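Beta-galactosidase (Marinomonas sp. ef1, PDB 6Y2K) hydrolyses beta-D-galactosides, releasing terminal galactose, as a cold-active, hexameric glycoside hydrolase of family GH42. Local coordinates at residues 16-19 and 20-24; 227-230 and 231-235. All coordinates share one frame; numbering follows the deposited sequence.

In the fold
Interactions 1 and 2 both lie on helices around the eight-stranded parallel barrel of the beta-galactosidase domain and come in series along the chain, the first near its start and the second some two hundred residues later. Their centres lie about 30 Å apart and their nearest atoms about 20 Å, so they do not touch. Residues 16-24 lie in and just before the first part of helix 17-27, which connects barrel strands 2-6 and 29-34, whereas residues 227-235 close helix 205-233 and lead toward strand 238-244. One contact therefore lies early in its helix and the other at the C-terminal end of its own, at separate places around the same TIM barrel; no other subunit touches either.

Interaction 1 (16-19 and 20-24); sequences RWVE and DAQHM
Asp20 and Arg16 meet in a salt bridge one turn apart near the N-terminal part of helix 17-27, with Arg16 NH2 2.7 Å from Asp20 OD1. The arginine chain is bent at chi2 (-70°) and at chi3, which brings the guanidinium edge back to Asp20 OD1, the two planes 58° apart; NH2 meets the syn side of OD1, 32° out of the carboxylate plane. The same pair is joined in the backbone, Asp20 N donating to Arg16 O at 2.9 Å. Water 1 donates to Asp20 OD2 and Tyr7 OH bonds the same oxygen, while Trp354 NE1 bonds OD1, so both carboxylate oxygens of this buried group are satisfied. Were Asp20 an alanine, the Arg16 guanidinium would probably lose its carboxylate mate and Trp354 NE1 this acceptor.

Toward Arg16, Gln22 and His23 the Glu19 carboxylate is linked by water. Water 2 donates to Glu19 OE2 at 2.8 Å and also bonds Arg16 NH2 and His23 ND1, and water 3 donates to both Glu19 OE1 and Gln22 OE1. Arg26 pairs with Glu19 OE2 as a salt bridge, and Glu375 bonds His23 NE2. Gln22 lays its amide carbon CD against Val18 CG1 at 3.8 Å.

Trp17 and Ala21 pack on helix 52-63 and Met24 on strand 29-34, seating this helix of the first beta-alpha-beta unit against the barrel.

Interaction 2 (227-230 and 231-235); sequences VDIL and REHSA
Val227 to Leu230 and Arg231 to Ala235 make up the C-terminal end of helix 205-233 and the two residues that leave it, a local contact of neighbouring turns just before barrel strand 238-244. Four backbone bonds of the i to i+4 kind tie it together. Arg231 N donates to Val227 O at 2.8 Å, Glu232 N to Asp228 O, and His233 N to Ile229 O. The last, from Ser234 N to Leu230 O, is as short at 2.8 Å but more bent, with an N-H...O angle of 132°, and Ser234 is the first residue to leave helical backbone angles.

Among the side chains, Arg231 runs alongside Val227, both pointing the same way. Arg231 CG lies anti to the carbonyl carbon (chi1 -70°), a setting that holds it close to the backbone of the preceding turn, with Arg231 CG 3.2 Å from Val227 O. Val227 CG1 lies alongside CG and NE of the arginine, 4.0 Å from Arg231 CG. The charged end goes on to Asp260, with which Arg231 NH1 forms a salt bridge. Two residues further along, Ile229 CG2 approaches His233 CD2 at 4.1 Å as the two side chains cross at a slant, and Glu232 CG sits 3.6 Å above the centre of the His233 imidazole ring, over one face. Ser234 CB points back at the helix and rests 3.3 Å from Leu230 O, while its buried OG is bonded to Gly129 O and Trp137 NE1.

The apolar side is fixed between its neighbours: Ile229 packs on Val121, Thr122 and Ala125 of helix 111-128, and Val227 and Leu230 on Leu239 of strand 238-244. The helix follows strand 134-138 and leads into strand 238-244, as in the beta-alpha-beta units of a (beta/alpha)8 (TIM) barrel.

Interaction 1 (16-19 and 20-24)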
loop_
_atom_site.group_PDB
_atom_site.type_symbol
_atom_site.label_atom_id
_atom_site.label_comp_id
_atom_site.label_asym_id
_atom_site.label_seq_id
_atom_site.Cartn_x
_atom_site.Cartn_y
_atom_site.Cartn_z
ATOM N N ARG A 16 8.535 -11.953 58.187
ATOM C CA ARG A 16 7.770 -11.024 57.334
ATOM C C ARG A 16 6.282 -10.919 57.655
ATOM O O ARG A 16 5.652 -9.927 57.285
ATOM C CB ARG A 16 7.886 -11.427 55.845
ATOM C CG ARG A 16 9.181 -11.019 55.159
ATOM C CD ARG A 16 9.310 -9.518 54.950
ATOM N NE ARG A 16 8.112 -8.938 54.336
ATOM C CZ ARG A 16 7.907 -7.638 54.141
ATOM N NH1 ARG A 16 8.838 -6.741 54.467
ATOM N NH2 ARG A 16 6.766 -7.235 53.591
ATOM N N TRP A 17 5.714 -11.926 58.317
ATOM C CA TRP A 17 4.254 -12.102 58.353
ATOM C C TRP A 17 3.462 -10.976 59.036
ATOM O O TRP A 17 2.407 -10.559 58.527
ATOM C CB TRP A 17 3.902 -13.455 58.988
ATOM C CG TRP A 17 4.273 -14.664 58.152
ATOM C CD1 TRP A 17 4.962 -14.679 56.967
ATOM C CD2 TRP A 17 3.998 -16.033 58.467
ATOM N NE1 TRP A 17 5.109 -15.964 56.521
ATOM C CE2 TRP A 17 4.529 -16.818 57.420
ATOM C CE3 TRP A 17 3.341 -16.672 59.527
ATOM C CZ2 TRP A 17 4.429 -18.216 57.404
ATOM C CZ3 TRP A 17 3.243 -18.064 59.511
ATOM C CH2 TRP A 17 3.780 -18.817 58.455
ATOM N N VAL A 18 3.943 -10.489 60.178
ATOM C CA VAL A 18 3.222 -9.421 60.891
ATOM C C VAL A 18 3.249 -8.139 60.052
ATOM O O VAL A 18 2.216 -7.492 59.874
ATOM C CB VAL A 18 3.786 -9.150 62.306
ATOM C CG1 VAL A 18 3.097 -7.947 62.947
ATOM C CG2 VAL A 18 3.616 -10.377 63.193
ATOM N N GLU A 19 4.434 -7.792 59.551
ATOM C CA GLU A 19 4.606 -6.643 58.653
ATOM C C GLU A 19 3.709 -6.727 57.406
ATOM O O GLU A 19 3.115 -5.723 57.023
ATOM C CB GLU A 19 6.084 -6.492 58.244
ATOM C CG GLU A 19 6.381 -5.496 57.114
ATOM C CD GLU A 19 5.914 -4.075 57.407
ATOM O OE1 GLU A 19 5.839 -3.716 58.605
ATOM O OE2 GLU A 19 5.630 -3.313 56.447
ATOM N N ASP A 20 3.625 -7.906 56.782
ATOM C CA ASP A 20 2.795 -8.087 55.585
ATOM C C ASP A 20 1.356 -7.692 55.903
ATOM O O ASP A 20 0.749 -6.908 55.174
ATOM C CB ASP A 20 2.815 -9.538 55.060
ATOM C CG ASP A 20 4.099 -9.906 54.301
ATOM O OD1 ASP A 20 4.733 -9.038 53.658
ATOM O OD2 ASP A 20 4.449 -11.098 54.314
ATOM N N ALA A 21 0.828 -8.230 57.002
ATOM C CA ALA A 21 -0.563 -8.003 57.387
ATOM C C ALA A 21 -0.850 -6.538 57.733
ATOM O O ALA A 21 -1.899 -6.009 57.366
ATOM C CB ALA A 21 -0.945 -8.916 58.546
ATOM N N GLN A 22 0.086 -5.888 58.424
ATOM C CA GLN A 22 -0.031 -4.458 58.768
ATOM C C GLN A 22 -0.017 -3.585 57.507
ATOM O O GLN A 22 -0.838 -2.686 57.363
ATOM C CB GLN A 22 1.094 -4.033 59.723
ATOM C CG GLN A 22 0.961 -4.636 61.116
ATOM C CD GLN A 22 2.167 -4.399 62.010
ATOM O OE1 GLN A 22 3.309 -4.291 61.546
ATOM N NE2 GLN A 22 1.914 -4.338 63.313
ATOM N N HIS A 23 0.902 -3.892 56.600
ATOM C CA HIS A 23 1.019 -3.204 55.312
ATOM C C HIS A 23 -0.288 -3.370 54.501
ATOM O O HIS A 23 -0.837 -2.389 53.999
ATOM C CB HIS A 23 2.245 -3.742 54.555
ATOM C CG HIS A 23 2.732 -2.863 53.443
ATOM N ND1 HIS A 23 3.970 -3.032 52.865
ATOM C CD2 HIS A 23 2.156 -1.820 52.800
ATOM C CE1 HIS A 23 4.134 -2.135 51.910
ATOM N NE2 HIS A 23 3.049 -1.384 51.852
ATOM N N MET A 24 -0.816 -4.587 54.426
ATOM C CA MET A 24 -2.110 -4.824 53.761
ATOM C C MET A 24 -3.215 -3.899 54.302
ATOM O O MET A 24 -3.944 -3.262 53.543
ATOM C CB MET A 24 -2.545 -6.288 53.930
ATOM C CG MET A 24 -1.747 -7.277 53.091
ATOM S SD MET A 24 -2.019 -8.985 53.595
ATOM C CE MET A 24 -0.687 -9.792 52.706
HETATM O O HOH W 1 6.473 -11.139 52.352
HETATM O O HOH W 2 6.092 -4.262 53.874
HETATM O O HOH W 3 4.129 -2.318 59.837
#

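Interaction 2 (227-230 and 231-235)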
loop_
_atom_site.group_PDB
_atom_site.type_symbol
_atom_site.label_atom_id
_atom_site.label_comp_id
_atom_site.label_asym_id
_atom_site.label_seq_id
_atom_site.Cartn_x
_atom_site.Cartn_y
_atom_site.Cartn_z
ATOM N N VAL A 227 -17.833 -29.063 48.287
ATOM C CA VAL A 227 -18.930 -28.231 48.802
ATOM C C VAL A 227 -19.695 -28.937 49.942
ATOM O O VAL A 227 -19.997 -28.316 50.967
ATOM C CB VAL A 227 -19.910 -27.830 47.662
ATOM C CG1 VAL A 227 -21.227 -27.277 48.207
ATOM C CG2 VAL A 227 -19.263 -26.813 46.728
ATOM N N ASP A 228 -20.017 -30.218 49.756
ATOM C CA ASP A 228 -20.771 -30.963 50.781
ATOM C C ASP A 228 -20.013 -31.009 52.118
ATOM O O ASP A 228 -20.616 -30.795 53.182
ATOM C CB ASP A 228 -21.121 -32.375 50.318
ATOM C CG ASP A 228 -22.159 -32.404 49.206
ATOM O OD1 ASP A 228 -22.843 -31.392 48.937
ATOM O OD2 ASP A 228 -22.297 -33.480 48.601
ATOM N N ILE A 229 -18.699 -31.245 52.051
ATOM C CA ILE A 229 -17.841 -31.236 53.241
ATOM C C ILE A 229 -17.803 -29.855 53.902
ATOM O O ILE A 229 -17.895 -29.753 55.137
ATOM C CB ILE A 229 -16.396 -31.673 52.899
ATOM C CG1 ILE A 229 -16.366 -33.144 52.466
ATOM C CG2 ILE A 229 -15.456 -31.470 54.091
ATOM C CD1 ILE A 229 -15.140 -33.523 51.664
ATOM N N LEU A 230 -17.652 -28.809 53.083
ATOM C CA LEU A 230 -17.551 -27.447 53.586
ATOM C C LEU A 230 -18.883 -26.932 54.161
ATOM O O LEU A 230 -18.861 -26.187 55.146
ATOM C CB LEU A 230 -16.995 -26.502 52.511
ATOM C CG LEU A 230 -15.541 -26.787 52.085
ATOM C CD1 LEU A 230 -15.196 -26.087 50.773
ATOM C CD2 LEU A 230 -14.553 -26.402 53.179
ATOM N N ARG A 231 -20.017 -27.333 53.579
ATOM C CA ARG A 231 -21.344 -27.020 54.153
ATOM C C ARG A 231 -21.524 -27.608 55.553
ATOM O O ARG A 231 -22.077 -26.950 56.439
ATOM C CB ARG A 231 -22.489 -27.565 53.284
ATOM C CG ARG A 231 -22.709 -26.891 51.941
ATOM C CD ARG A 231 -22.912 -25.399 52.061
ATOM N NE ARG A 231 -23.233 -24.804 50.767
ATOM C CZ ARG A 231 -23.148 -23.505 50.490
ATOM N NH1 ARG A 231 -22.744 -22.618 51.411
ATOM N NH2 ARG A 231 -23.456 -23.092 49.268
ATOM N N GLU A 232 -21.077 -28.849 55.728
ATOM C CA GLU A 232 -21.184 -29.557 57.009
ATOM C C GLU A 232 -20.299 -28.909 58.077
ATOM O O GLU A 232 -20.774 -28.588 59.170
ATOM C CB GLU A 232 -20.817 -31.039 56.815
ATOM C CG GLU A 232 -20.750 -31.915 58.067
ATOM C CD GLU A 232 -22.057 -32.022 58.837
ATOM O OE1 GLU A 232 -22.003 -32.459 60.013
ATOM O OE2 GLU A 232 -23.139 -31.694 58.290
ATOM N N HIS A 233 -19.028 -28.695 57.744
ATOM C CA HIS A 233 -18.022 -28.299 58.734
ATOM C C HIS A 233 -17.671 -26.821 58.769
ATOM O O HIS A 233 -16.916 -26.408 59.646
ATOM C CB HIS A 233 -16.757 -29.132 58.538
ATOM C CG HIS A 233 -16.980 -30.595 58.746
ATOM N ND1 HIS A 233 -17.222 -31.137 59.989
ATOM C CD2 HIS A 233 -17.030 -31.624 57.868
ATOM C CE1 HIS A 233 -17.405 -32.440 59.870
ATOM N NE2 HIS A 233 -17.285 -32.762 58.595
ATOM N N SER A 234 -18.203 -26.023 57.841
ATOM C CA SER A 234 -17.930 -24.581 57.821
ATOM C C SER A 234 -19.173 -23.770 57.454
ATOM O O SER A 234 -19.146 -22.918 56.553
ATOM C CB SER A 234 -16.762 -24.271 56.882
ATOM O OG SER A 234 -16.219 -22.980 57.135
ATOM N N ALA A 235 -20.255 -24.033 58.189
ATOM C CA ALA A 235 -21.511 -23.287 58.060
ATOM C C ALA A 235 -21.289 -21.787 58.188
ATOM O O ALA A 235 -20.482 -21.329 59.010
ATOM C CB ALA A 235 -22.520 -23.749 59.110
#